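Local coordinates for protein disulfide isomerase (Pseudomonas aeruginosa, PDB 4N30) that probably acts as a DsbA-like thiol-disulfide oxidoreductase of the thioredoxin fold, serving the machinery that introduces disulfide bonds into proteins, at residues 42-45 / 46-49; 137-141 / 142-146; 162-165 / 166-170; 201-205 / 206-210. One frame throughout, in Å; residues are numbered along the deposited sequence.

Interaction 1 of 4, residues 42-45 / 46-49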
ATOM      1  N   LEU A  42     -11.867   3.337  11.668  1.00 27.57           N
ATOM      2  CA  LEU A  42     -10.989   4.536  11.773  1.00 28.63           C
ATOM      3  C   LEU A  42     -10.260   4.871  10.476  1.00 35.41           C
ATOM      4  O   LEU A  42      -9.819   3.941   9.807  1.00 32.42           O
ATOM      5  CB  LEU A  42      -9.969   4.310  12.838  1.00 23.67           C
ATOM      6  CG  LEU A  42     -10.624   4.312  14.204  1.00 23.12           C
ATOM      7  CD1 LEU A  42      -9.499   3.884  15.125  1.00 22.65           C
ATOM      8  CD2 LEU A  42     -11.249   5.659  14.577  1.00 20.31           C
ATOM      9  N   PRO A  43     -10.096   6.174  10.170  1.00 33.75           N
ATOM     10  CA  PRO A  43      -9.372   6.513   8.948  1.00 39.09           C
ATOM     11  C   PRO A  43      -7.872   6.236   8.972  1.00 36.64           C
ATOM     12  O   PRO A  43      -7.192   6.129  10.041  1.00 38.37           O
ATOM     13  CB  PRO A  43      -9.615   8.015   8.792  1.00 38.99           C
ATOM     14  CG  PRO A  43      -9.704   8.497  10.212  1.00 37.57           C
ATOM     15  CD  PRO A  43     -10.437   7.395  10.954  1.00 36.83           C
ATOM     16  N   ALA A  44      -7.407   6.088   7.734  1.00 35.13           N
ATOM     17  CA  ALA A  44      -6.005   5.869   7.414  1.00 29.02           C
ATOM     18  C   ALA A  44      -5.208   7.145   7.762  1.00 22.89           C
ATOM     19  O   ALA A  44      -5.648   8.290   7.575  1.00 28.12           O
ATOM     20  CB  ALA A  44      -5.837   5.520   5.930  1.00 32.22           C
ATOM     21  N   ASN A  45      -4.020   6.884   8.242  1.00 21.65           N
ATOM     22  CA  ASN A  45      -3.103   7.965   8.506  1.00 21.31           C
ATOM     23  C   ASN A  45      -1.751   7.588   7.900  1.00 19.11           C
ATOM     24  O   ASN A  45      -1.404   8.046   6.815  1.00 16.70           O
ATOM     25  CB  ASN A  45      -3.072   8.310   9.982  1.00 21.87           C
ATOM     26  CG  ASN A  45      -2.112   9.412  10.295  1.00 21.89           C
ATOM     27  OD1 ASN A  45      -1.298   9.809   9.486  1.00 21.35           O
ATOM     28  ND2 ASN A  45      -2.244   9.988  11.490  1.00 19.83           N
ATOM     29  N   HIS A  46      -0.986   6.719   8.575  1.00 15.38           N
ATOM     30  CA  HIS A  46       0.347   6.443   8.100  1.00 14.33           C
ATOM     31  C   HIS A  46       0.328   5.723   6.726  1.00 13.15           C
ATOM     32  O   HIS A  46       1.270   5.918   6.005  1.00 13.42           O
ATOM     33  CB  HIS A  46       1.181   5.605   9.080  1.00 14.05           C
ATOM     34  CG  HIS A  46       0.599   4.295   9.460  1.00 15.13           C
ATOM     35  ND1 HIS A  46       0.953   3.087   8.897  1.00 16.51           N
ATOM     36  CD2 HIS A  46      -0.367   3.980  10.448  1.00 15.78           C
ATOM     37  CE1 HIS A  46       0.265   2.073   9.526  1.00 12.51           C
ATOM     38  NE2 HIS A  46      -0.544   2.628  10.476  1.00 21.83           N
ATOM     39  N   SER A  47      -0.745   4.981   6.437  1.00 14.20           N
ATOM     40  CA  SER A  47      -0.825   4.287   5.146  1.00 13.19           C
ATOM     41  C   SER A  47      -1.453   5.111   4.034  1.00 12.22           C
ATOM     42  O   SER A  47      -1.643   4.555   2.913  1.00 12.20           O
ATOM     43  CB  SER A  47      -1.574   2.949   5.371  1.00 16.14           C
ATOM     44  OG  SER A  47      -2.898   3.208   5.812  1.00 20.48           O
ATOM     45  N   LEU A  48      -1.777   6.364   4.279  1.00 12.73           N
ATOM     46  CA  LEU A  48      -2.490   7.301   3.367  0.50 11.59           C
ATOM     47  C   LEU A  48      -1.486   8.188   2.678  1.00 11.52           C
ATOM     48  O   LEU A  48      -0.609   8.753   3.351  1.00 12.88           O
ATOM     49  CB  LEU A  48      -3.361   8.296   4.176  0.50 13.03           C
ATOM     50  CG  LEU A  48      -3.983   9.465   3.367  0.50 12.70           C
ATOM     51  CD1 LEU A  48      -4.966   8.988   2.311  0.50 13.92           C
ATOM     52  CD2 LEU A  48      -4.657  10.426   4.322  0.50 12.98           C
ATOM     53  N   TYR A  49      -1.581   8.345   1.341  1.00 11.50           N
ATOM     54  CA  TYR A  49      -0.792   9.302   0.587  1.00 10.75           C
ATOM     55  C   TYR A  49      -1.774  10.183  -0.119  1.00 13.25           C
ATOM     56  O   TYR A  49      -2.689   9.724  -0.815  1.00 12.46           O
ATOM     57  CB  TYR A  49       0.091   8.545  -0.413  1.00 12.34           C
ATOM     58  CG  TYR A  49       0.988   9.450  -1.181  1.00 13.27           C
ATOM     59  CD1 TYR A  49       2.172   9.970  -0.609  1.00 14.29           C
ATOM     60  CD2 TYR A  49       0.630   9.870  -2.465  1.00 12.56           C
ATOM     61  CE1 TYR A  49       2.941  10.888  -1.355  1.00 15.55           C
ATOM     62  CE2 TYR A  49       1.380  10.806  -3.222  1.00 13.02           C
ATOM     63  CZ  TYR A  49       2.538  11.263  -2.598  1.00 15.30           C
ATOM     64  OH  TYR A  49       3.333  12.165  -3.259  1.00 19.31           O
TER
HETATM   65  O   HOH W   1      -3.053   4.112   8.397  1.00 31.52           O
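Ser47 OG lies 2.7 Å from water 1, and the same water accepts a hydrogen bond from Asn45 N at 2.9 Å, so one solvent molecule bridges the first and third residues of a tight turn. The serine hydroxyl gets there because OG is tucked in over its own backbone (chi1 63°), a rotation that folds it back toward the chain before the turn. Serine suits the place: its one-carbon reach keeps the hydroxyl close to the chain, at the water that Asn45 N also holds. The water also rests over one face of the His46 ring, offset toward its rim. Across the turn Leu48 N donates to Asn45 O at 3.1 Å, with a fairly straight 159° at hydrogen. The donor stands well above the carbonyl plane. This bond closes a type I beta turn, which delivers the chain into strand 48-49, an outermost strand of the thioredoxin-fold sheet, antiparallel to strand 86-92; Ser47 and Tyr49 make backbone hydrogen bonds to Trp90 and Leu88 there. Beside the bridge, the Ala44 methyl touches Leu48, CB to CB 4.1 Å, and its CB approaches Ser47 OG at 3.7 Å. Alanine is small enough to fit there while also meeting Val89 of the neighbouring strand. Leu48 CB lies 3.3 Å from Asn45 O, beside the bonded carbonyl; the leucine, which has a second conformer, also touches Val89.

Interaction 2 of 4, residues 137-141 / 142-146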
ATOM      1  N   GLY A 137      13.801 -12.663  -2.658  1.00 10.82           N
ATOM      2  CA  GLY A 137      15.189 -12.553  -2.139  1.00 11.72           C
ATOM      3  C   GLY A 137      15.290 -11.642  -0.947  1.00 12.19           C
ATOM      4  O   GLY A 137      16.162 -11.871  -0.054  1.00 12.63           O
ATOM      5  N   GLY A 138      14.431 -10.621  -0.809  1.00 10.51           N
ATOM      6  CA  GLY A 138      14.392  -9.820   0.422  1.00 11.01           C
ATOM      7  C   GLY A 138      15.584  -8.886   0.579  1.00 11.12           C
ATOM      8  O   GLY A 138      16.515  -8.741  -0.262  1.00 10.89           O
ATOM      9  N   LEU A 139      15.562  -8.208   1.726  1.00 11.76           N
ATOM     10  CA  LEU A 139      16.639  -7.283   2.130  1.00 11.95           C
ATOM     11  C   LEU A 139      17.850  -8.136   2.529  1.00 12.45           C
ATOM     12  O   LEU A 139      17.708  -9.193   3.173  1.00 13.52           O
ATOM     13  CB  LEU A 139      16.185  -6.467   3.330  1.00 11.95           C
ATOM     14  CG  LEU A 139      14.993  -5.549   3.054  1.00 12.85           C
ATOM     15  CD1 LEU A 139      14.314  -5.093   4.348  1.00 13.51           C
ATOM     16  CD2 LEU A 139      15.491  -4.347   2.286  1.00 13.40           C
ATOM     17  N   PRO A 140      19.057  -7.698   2.289  1.00 12.54           N
ATOM     18  CA  PRO A 140      20.256  -8.426   2.771  1.00 13.94           C
ATOM     19  C   PRO A 140      20.224  -8.536   4.274  1.00 13.96           C
ATOM     20  O   PRO A 140      20.042  -7.543   5.002  1.00 13.47           O
ATOM     21  CB  PRO A 140      21.365  -7.481   2.316  1.00 14.38           C
ATOM     22  CG  PRO A 140      20.870  -6.903   1.038  1.00 17.81           C
ATOM     23  CD  PRO A 140      19.415  -6.519   1.506  1.00 14.89           C
ATOM     24  N   GLY A 141      20.338  -9.751   4.814  1.00 13.89           N
ATOM     25  CA  GLY A 141      20.280  -9.989   6.227  1.00 17.39           C
ATOM     26  C   GLY A 141      18.921  -9.637   6.839  1.00 16.59           C
ATOM     27  O   GLY A 141      18.786  -9.420   8.054  1.00 19.12           O
ATOM     28  N   GLY A 142      17.904  -9.410   6.011  1.00 15.56           N
ATOM     29  CA  GLY A 142      16.624  -8.902   6.530  1.00 16.34           C
ATOM     30  C   GLY A 142      16.703  -7.441   7.014  1.00 16.47           C
ATOM     31  O   GLY A 142      15.720  -6.918   7.659  1.00 16.64           O
ATOM     32  N   THR A 143      17.807  -6.726   6.703  1.00 14.61           N
ATOM     33  CA  THR A 143      18.076  -5.451   7.373  1.00 15.81           C
ATOM     34  C   THR A 143      17.792  -4.319   6.457  1.00 16.80           C
ATOM     35  O   THR A 143      18.230  -4.302   5.279  1.00 21.14           O
ATOM     36  CB  THR A 143      19.582  -5.431   7.798  1.00 18.61           C
ATOM     37  OG1 THR A 143      19.845  -6.518   8.678  1.00 19.66           O
ATOM     38  CG2 THR A 143      19.974  -4.093   8.384  1.00 20.48           C
ATOM     39  N   LEU A 144      17.030  -3.340   6.919  1.00 14.49           N
ATOM     40  CA  LEU A 144      16.760  -2.125   6.135  1.00 15.33           C
ATOM     41  C   LEU A 144      17.750  -1.046   6.482  1.00 15.93           C
ATOM     42  O   LEU A 144      17.939  -0.788   7.700  1.00 16.71           O
ATOM     43  CB  LEU A 144      15.299  -1.638   6.444  1.00 14.83           C
ATOM     44  CG  LEU A 144      14.900  -0.393   5.653  1.00 15.26           C
ATOM     45  CD1 LEU A 144      14.806  -0.757   4.182  1.00 17.63           C
ATOM     46  CD2 LEU A 144      13.464  -0.076   6.127  1.00 17.33           C
ATOM     47  N   ASP A 145      18.393  -0.394   5.505  1.00 15.42           N
ATOM     48  CA  ASP A 145      19.259   0.772   5.784  1.00 17.37           C
ATOM     49  C   ASP A 145      18.409   2.013   5.754  1.00 18.48           C
ATOM     50  O   ASP A 145      18.039   2.521   4.701  1.00 17.71           O
ATOM     51  CB  ASP A 145      20.294   0.855   4.633  1.00 19.01           C
ATOM     52  CG  ASP A 145      21.390   1.835   4.907  1.00 24.32           C
ATOM     53  OD1 ASP A 145      21.327   2.569   5.919  1.00 25.51           O
ATOM     54  OD2 ASP A 145      22.315   1.881   4.089  1.00 29.35           O
ATOM     55  N   PHE A 146      18.022   2.497   6.915  1.00 17.64           N
ATOM     56  CA  PHE A 146      17.125   3.678   6.928  1.00 19.60           C
ATOM     57  C   PHE A 146      17.513   4.429   8.170  1.00 19.73           C
ATOM     58  O   PHE A 146      16.818   4.342   9.193  1.00 19.52           O
ATOM     59  CB  PHE A 146      15.627   3.222   6.992  1.00 22.95           C
ATOM     60  CG  PHE A 146      14.588   4.369   6.758  1.00 25.77           C
ATOM     61  CD1 PHE A 146      14.943   5.731   6.832  1.00 27.39           C
ATOM     62  CD2 PHE A 146      13.241   4.074   6.567  1.00 32.01           C
ATOM     63  CE1 PHE A 146      13.980   6.758   6.591  1.00 26.99           C
ATOM     64  CE2 PHE A 146      12.290   5.086   6.360  1.00 24.91           C
ATOM     65  CZ  PHE A 146      12.661   6.429   6.395  1.00 29.80           C
TER
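Two overlapping beta turns reverse the loop between helix 99-131 and helix 151-160, and both are closed by backbone bonds between Leu139-Pro140 and Gly142-Thr143. In the first, Gly142 N donates to Leu139 O at 2.9 Å; Pro140 and Gly141 occupy its corners with the backbone angles of a type II turn. In the second, Thr143 N donates to Pro140 O, also at 2.9 Å and with a straighter approach of 164°. Gly141 and Gly142 now form the corner, and their successive positive phi values are those of a type I' turn. Proline's fixed phi suits the first corner, and glycine suits positive phi. Thr143 adds a side-chain clasp: with OG1 beside its own backbone N (chi1 -60°), the hydroxyl turns back and donates to Gly141 O at 3.2 Å, arriving from above that carbonyl's plane. On the inner side the chain is apolar. Leu139 lays its CB 3.6 Å from Thr143 O, and its CD2 methyl meets Leu144 CD1 at 4.1 Å, the two buried side chains crossing at a slant. Leu139 continues onto Leu108 and Leu144 onto Ile128, both of helix 99-131, while Gly142 O accepts from His104 NE2. Paired turns outside and leucines inside place a glycine-rich surface connection against the helical domain that DsbA-like proteins carry inserted in their thioredoxin fold.

Interaction 3 of 4, residues 162-165 / 166-170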
ATOM      1  N   GLU A 162       2.203  -7.525  17.731  1.00 15.84           N
ATOM      2  CA  GLU A 162       1.110  -8.327  17.183  1.00 15.31           C
ATOM      3  C   GLU A 162       0.006  -7.478  16.661  1.00 14.86           C
ATOM      4  O   GLU A 162      -0.759  -7.986  15.822  1.00 15.69           O
ATOM      5  CB  GLU A 162       0.559  -9.267  18.255  1.00 18.38           C
ATOM      6  CG  GLU A 162       1.614 -10.222  18.819  1.00 26.60           C
ATOM      7  CD  GLU A 162       1.026 -11.176  19.849  1.00 36.45           C
ATOM      8  OE1 GLU A 162       1.076 -10.851  21.064  1.00 36.25           O
ATOM      9  OE2 GLU A 162       0.449 -12.203  19.431  1.00 39.88           O
ATOM     10  N   LEU A 163      -0.112  -6.219  17.092  1.00 15.34           N
ATOM     11  CA  LEU A 163      -1.144  -5.333  16.539  1.00 14.83           C
ATOM     12  C   LEU A 163      -0.883  -5.097  15.067  1.00 15.41           C
ATOM     13  O   LEU A 163      -1.801  -5.222  14.228  1.00 15.43           O
ATOM     14  CB  LEU A 163      -1.245  -4.080  17.342  1.00 15.65           C
ATOM     15  CG  LEU A 163      -1.665  -4.190  18.851  1.00 18.18           C
ATOM     16  CD1 LEU A 163      -1.650  -2.832  19.540  1.00 20.64           C
ATOM     17  CD2 LEU A 163      -3.081  -4.707  18.940  1.00 22.08           C
ATOM     18  N   ILE A 164       0.391  -4.787  14.750  1.00 13.50           N
ATOM     19  CA  ILE A 164       0.707  -4.525  13.339  1.00 14.44           C
ATOM     20  C   ILE A 164       0.575  -5.783  12.496  1.00 14.17           C
ATOM     21  O   ILE A 164       0.113  -5.777  11.338  1.00 15.21           O
ATOM     22  CB  ILE A 164       1.989  -3.721  13.096  1.00 14.15           C
ATOM     23  CG1 ILE A 164       3.138  -4.465  13.614  1.00 14.98           C
ATOM     24  CG2 ILE A 164       1.804  -2.338  13.713  1.00 16.42           C
ATOM     25  CD1 ILE A 164       3.945  -5.238  12.555  1.00 17.78           C
ATOM     26  N   ASP A 165       0.942  -6.922  13.095  1.00 14.03           N
ATOM     27  CA  ASP A 165       0.855  -8.234  12.387  1.00 16.61           C
ATOM     28  C   ASP A 165      -0.603  -8.478  12.078  1.00 18.17           C
ATOM     29  O   ASP A 165      -0.907  -8.892  10.908  1.00 17.19           O
ATOM     30  CB  ASP A 165       1.427  -9.340  13.323  1.00 20.70           C
ATOM     31  CG  ASP A 165       1.289 -10.764  12.793  1.00 26.62           C
ATOM     32  OD1 ASP A 165       1.978 -11.079  11.815  1.00 30.58           O
ATOM     33  OD2 ASP A 165       0.542 -11.559  13.446  1.00 32.68           O
ATOM     34  N   SER A 166      -1.506  -8.186  13.003  1.00 16.54           N
ATOM     35  CA  SER A 166      -2.941  -8.369  12.857  0.50 19.23           C
ATOM     36  C   SER A 166      -3.438  -7.516  11.742  1.00 18.44           C
ATOM     37  O   SER A 166      -4.303  -7.957  10.949  1.00 18.64           O
ATOM     38  CB  SER A 166      -3.657  -7.888  14.096  0.50 21.22           C
ATOM     39  OG  SER A 166      -3.523  -8.805  15.155  0.50 25.92           O
ATOM     40  N   ASP A 167      -2.897  -6.275  11.628  1.00 15.99           N
ATOM     41  CA  ASP A 167      -3.418  -5.349  10.651  1.00 16.57           C
ATOM     42  C   ASP A 167      -3.003  -5.818   9.265  1.00 14.58           C
ATOM     43  O   ASP A 167      -3.803  -5.680   8.305  1.00 15.40           O
ATOM     44  CB  ASP A 167      -2.867  -3.975  10.865  1.00 15.41           C
ATOM     45  CG  ASP A 167      -3.456  -3.311  12.112  1.00 17.29           C
ATOM     46  OD1 ASP A 167      -4.431  -3.878  12.644  1.00 21.38           O
ATOM     47  OD2 ASP A 167      -2.897  -2.308  12.526  1.00 17.11           O
ATOM     48  N   ILE A 168      -1.810  -6.326   9.114  1.00 13.92           N
ATOM     49  CA  ILE A 168      -1.380  -6.932   7.846  1.00 13.22           C
ATOM     50  C   ILE A 168      -2.269  -8.106   7.460  1.00 14.66           C
ATOM     51  O   ILE A 168      -2.755  -8.206   6.316  1.00 14.69           O
ATOM     52  CB  ILE A 168       0.056  -7.328   7.938  1.00 12.36           C
ATOM     53  CG1 ILE A 168       0.879  -6.031   8.094  1.00 12.22           C
ATOM     54  CG2 ILE A 168       0.479  -8.088   6.668  1.00 13.44           C
ATOM     55  CD1 ILE A 168       2.244  -6.355   8.635  1.00 13.48           C
ATOM     56  N   LYS A 169      -2.489  -9.018   8.403  1.00 15.95           N
ATOM     57  CA  LYS A 169      -3.345 -10.168   8.208  0.50 16.37           C
ATOM     58  C   LYS A 169      -4.741  -9.773   7.834  1.00 17.61           C
ATOM     59  O   LYS A 169      -5.343 -10.449   6.966  1.00 16.52           O
ATOM     60  CB  LYS A 169      -3.339 -11.060   9.463  0.50 17.41           C
ATOM     61  CG  LYS A 169      -2.020 -11.796   9.663  0.50 19.16           C
ATOM     62  CD  LYS A 169      -2.009 -12.616  10.957  0.50 22.15           C
ATOM     63  CE  LYS A 169      -0.849 -13.592  11.034  0.50 22.33           C
ATOM     64  NZ  LYS A 169      -0.564 -13.888  12.480  0.50 24.37           N
ATOM     65  N   LEU A 170      -5.296  -8.720   8.399  1.00 14.64           N
ATOM     66  CA  LEU A 170      -6.627  -8.251   8.095  1.00 19.03           C
ATOM     67  C   LEU A 170      -6.695  -7.796   6.644  1.00 16.08           C
ATOM     68  O   LEU A 170      -7.685  -8.085   5.919  1.00 15.20           O
ATOM     69  CB  LEU A 170      -7.048  -7.075   9.005  1.00 20.38           C
ATOM     70  CG  LEU A 170      -8.499  -6.611   8.813  1.00 23.68           C
ATOM     71  CD1 LEU A 170      -9.445  -7.807   9.064  1.00 29.32           C
ATOM     72  CD2 LEU A 170      -8.800  -5.474   9.785  1.00 26.31           C
TER
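Ile164 and Ile168, one turn apart on helix 162-177, form the buried stripe of this contact. Their CD1 methyls approach to 4.4 Å, and Ile168 N donates to Ile164 O at 3.0 Å with a nearly straight angle of 166°. Bulky, wholly apolar side chains suit this inward face: both touch Arg107 of helix 99-131, and Ile164 also reaches Glu110 and Cys111, the last a partner in the disulfide with Cys157. Ile168 CG1 sits beside its own backbone N (chi1 -65°), which lays the longer branch back along the helix, 3.3 Å from Ile164 O. The outward side is looser and polar. Glu162 O receives Ser166 N at 2.9 Å and also Ser166 OG at 3.0 Å, the two donors coming from opposite faces of the carbonyl plane. Serine is well placed here, as its hydroxyl can bend back to the preceding turn. Further along, Asp165 and Lys169 form an i to i+4 salt bridge. The extended lysine chain runs over Asp165 O and brings NZ to Asp165 OD2 at 2.8 Å, on the syn side of the carboxylate and 20° out of its plane. Ser166 and Lys169 each have a second conformer, so the bonds of their side chains are probably part-time. Asp165 OD1 makes a long, weak ion pair with Arg107. The positive charge of Lys169, and more distantly of Arg107, would tend to favour the ionised form of Asp165, at least while Lys169 holds this position.

Interaction 4 of 4, residues 201-205 / 206-210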
ATOM      1  N   GLY A 201      -4.090  -5.229 -11.843  1.00 13.29           N
ATOM      2  CA  GLY A 201      -2.929  -4.825 -12.691  1.00 14.97           C
ATOM      3  C   GLY A 201      -2.538  -3.392 -12.517  1.00 12.06           C
ATOM      4  O   GLY A 201      -3.007  -2.632 -11.629  1.00 13.04           O
ATOM      5  N   MET A 202      -1.490  -3.079 -13.284  1.00 13.16           N
ATOM      6  CA  MET A 202      -0.882  -1.753 -13.349  1.00 14.20           C
ATOM      7  C   MET A 202      -1.731  -0.778 -14.126  1.00 13.69           C
ATOM      8  O   MET A 202      -1.346  -0.328 -15.251  1.00 16.22           O
ATOM      9  CB  MET A 202       0.576  -1.773 -13.836  1.00 13.34           C
ATOM     10  CG  MET A 202       1.453  -2.647 -12.930  1.00 13.93           C
ATOM     11  SD  MET A 202       3.190  -2.657 -13.509  1.00 17.14           S
ATOM     12  CE  MET A 202       3.002  -3.242 -15.147  1.00 20.54           C
ATOM     13  N   ALA A 203      -2.836  -0.326 -13.557  1.00 13.36           N
ATOM     14  CA  ALA A 203      -3.800   0.521 -14.288  1.00 14.19           C
ATOM     15  C   ALA A 203      -3.139   1.833 -14.707  1.00 14.62           C
ATOM     16  O   ALA A 203      -2.666   2.596 -13.850  1.00 15.76           O
ATOM     17  CB  ALA A 203      -4.986   0.796 -13.367  1.00 13.74           C
ATOM     18  N   ASP A 204      -3.274   2.156 -16.015  1.00 15.15           N
ATOM     19  CA  ASP A 204      -2.775   3.373 -16.610  1.00 15.22           C
ATOM     20  C   ASP A 204      -3.774   4.502 -16.450  1.00 15.75           C
ATOM     21  O   ASP A 204      -4.816   4.353 -15.788  1.00 15.37           O
ATOM     22  CB  ASP A 204      -2.392   3.208 -18.105  1.00 14.81           C
ATOM     23  CG  ASP A 204      -3.498   2.853 -18.968  1.00 18.64           C
ATOM     24  OD1 ASP A 204      -4.662   3.139 -18.717  1.00 16.99           O
ATOM     25  OD2 ASP A 204      -3.295   2.146 -19.995  1.00 25.66           O
ATOM     26  N   GLU A 205      -3.439   5.708 -16.873  1.00 15.85           N
ATOM     27  CA  GLU A 205      -4.332   6.820 -16.561  1.00 15.45           C
ATOM     28  C   GLU A 205      -5.694   6.609 -17.175  1.00 14.21           C
ATOM     29  O   GLU A 205      -6.676   7.028 -16.536  1.00 13.87           O
ATOM     30  CB  GLU A 205      -3.760   8.167 -16.967  1.00 17.56           C
ATOM     31  CG  GLU A 205      -3.541   8.356 -18.450  1.00 26.79           C
ATOM     32  CD  GLU A 205      -2.822   9.680 -18.792  1.00 32.66           C
ATOM     33  OE1 GLU A 205      -2.563  10.564 -17.880  1.00 31.73           O
ATOM     34  OE2 GLU A 205      -2.554   9.848 -20.012  1.00 44.18           O
ATOM     35  N   THR A 206      -5.802   6.008 -18.363  1.00 12.85           N
ATOM     36  CA  THR A 206      -7.086   5.823 -19.018  1.00 13.32           C
ATOM     37  C   THR A 206      -7.986   4.893 -18.177  1.00 12.93           C
ATOM     38  O   THR A 206      -9.203   5.050 -18.039  1.00 12.47           O
ATOM     39  CB  THR A 206      -6.931   5.274 -20.398  1.00 14.36           C
ATOM     40  OG1 THR A 206      -6.010   6.167 -21.060  1.00 16.00           O
ATOM     41  CG2 THR A 206      -8.294   5.149 -21.115  1.00 16.79           C
ATOM     42  N   THR A 207      -7.369   3.817 -17.674  1.00 11.96           N
ATOM     43  CA  THR A 207      -8.013   2.874 -16.791  1.00 11.99           C
ATOM     44  C   THR A 207      -8.507   3.577 -15.508  1.00 11.39           C
ATOM     45  O   THR A 207      -9.671   3.369 -15.091  1.00 11.39           O
ATOM     46  CB  THR A 207      -7.101   1.678 -16.541  1.00 12.81           C
ATOM     47  OG1 THR A 207      -6.811   1.088 -17.840  1.00 15.39           O
ATOM     48  CG2 THR A 207      -7.817   0.681 -15.634  1.00 14.11           C
ATOM     49  N   LEU A 208      -7.677   4.383 -14.874  1.00 11.01           N
ATOM     50  CA  LEU A 208      -8.073   5.046 -13.670  1.00 10.21           C
ATOM     51  C   LEU A 208      -9.245   5.999 -13.948  1.00 11.22           C
ATOM     52  O   LEU A 208     -10.219   6.059 -13.193  1.00 11.53           O
ATOM     53  CB  LEU A 208      -6.910   5.840 -13.058  1.00 12.89           C
ATOM     54  CG  LEU A 208      -5.765   4.962 -12.530  1.00 11.87           C
ATOM     55  CD1 LEU A 208      -4.634   5.822 -12.034  1.00 14.83           C
ATOM     56  CD2 LEU A 208      -6.170   3.997 -11.450  1.00 13.76           C
ATOM     57  N   LEU A 209      -9.094   6.818 -14.989  1.00 11.29           N
ATOM     58  CA  LEU A 209     -10.163   7.801 -15.314  1.00 11.88           C
ATOM     59  C   LEU A 209     -11.433   7.113 -15.624  1.00 10.86           C
ATOM     60  O   LEU A 209     -12.541   7.560 -15.265  1.00 10.96           O
ATOM     61  CB  LEU A 209      -9.754   8.683 -16.526  1.00 12.16           C
ATOM     62  CG  LEU A 209      -8.600   9.649 -16.222  1.00 12.14           C
ATOM     63  CD1 LEU A 209      -8.075  10.265 -17.521  1.00 16.13           C
ATOM     64  CD2 LEU A 209      -9.053  10.677 -15.199  1.00 14.85           C
ATOM     65  N   SER A 210     -11.366   6.035 -16.446  1.00 12.01           N
ATOM     66  CA  SER A 210     -12.601   5.333 -16.779  1.00 11.17           C
ATOM     67  C   SER A 210     -13.251   4.585 -15.627  1.00 11.13           C
ATOM     68  O   SER A 210     -14.467   4.476 -15.561  1.00 11.19           O
ATOM     69  CB  SER A 210     -12.437   4.432 -18.014  1.00 11.77           C
ATOM     70  OG  SER A 210     -11.515   3.388 -17.841  1.00 12.17           O
TER
HETATM   71  O   HOH W   2      -4.116  -0.114 -17.767  1.00 23.21           O
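The carboxylate of Asp204 is gripped at OD1: Thr207 N donates to Asp204 OD1 at 3.0 Å, nearly in line with the C-O bond and with an angle at hydrogen of 169°. The Thr207 side chain comes in at about a right angle to the aspartate, placing OG1 3.1 Å from Asp204 OD1. What brings the acid round is its first torsion: CG is rotated in over the peptide (chi1 63°), and the short side chain curls over the first turn of helix 205-216. Aspartate suits this spot because its carboxylate can take up a first-turn amide N-H that lacks the usual helical i-4 partner, Ala203 O being taken by Tyr72 OH, and its negative charge would favourably face the helix dipole. Water 2 accepts from Asp204 N and lies 3.0 Å from Thr207 OG1, a water-mediated counterpart of the direct side-chain to N-cap amide bond of a capping box. Regular helical bonds follow at once, Leu208 N to Asp204 O at 3.0 Å and Leu209 N to Glu205 O at 2.9 Å. Below the cap the packing is apolar. The Ala203 methyl touches Thr207 CG2 at 3.6 Å and Leu208 CD2 at 3.9 Å, and both Ala203 and Leu208 lean on Leu186 of the sheet, while Leu208 also meets Trp79. Ala203 before the cap and Leu208 four residues beyond it pair as a hydrophobic staple; staple and Asp204 N-cap together mark a helix N-terminus, here the C-terminal helix of the thioredoxin fold.

How the interactions relate
Interaction 1 is a surface contact, whereas interactions 2, 3 and 4 each have two buried residues facing inward and polar groups facing out. Interactions 2 and 3 rest on helix 99-131, with centres about 21 Å apart, and side chains of interaction 1 touch it too. Interactions 1 and 4 flank opposite edges of the sheet, one leading into strand 48-49, the other following strand 196-200. Interaction 4 lies across the chain's centre from interactions 2 and 3. The chemistry follows the place: turns closed by backbone bonds in the loops of 1 and 2, a charged pair in the first half of the helix in 3, and an acidic cap at the helix start in 4.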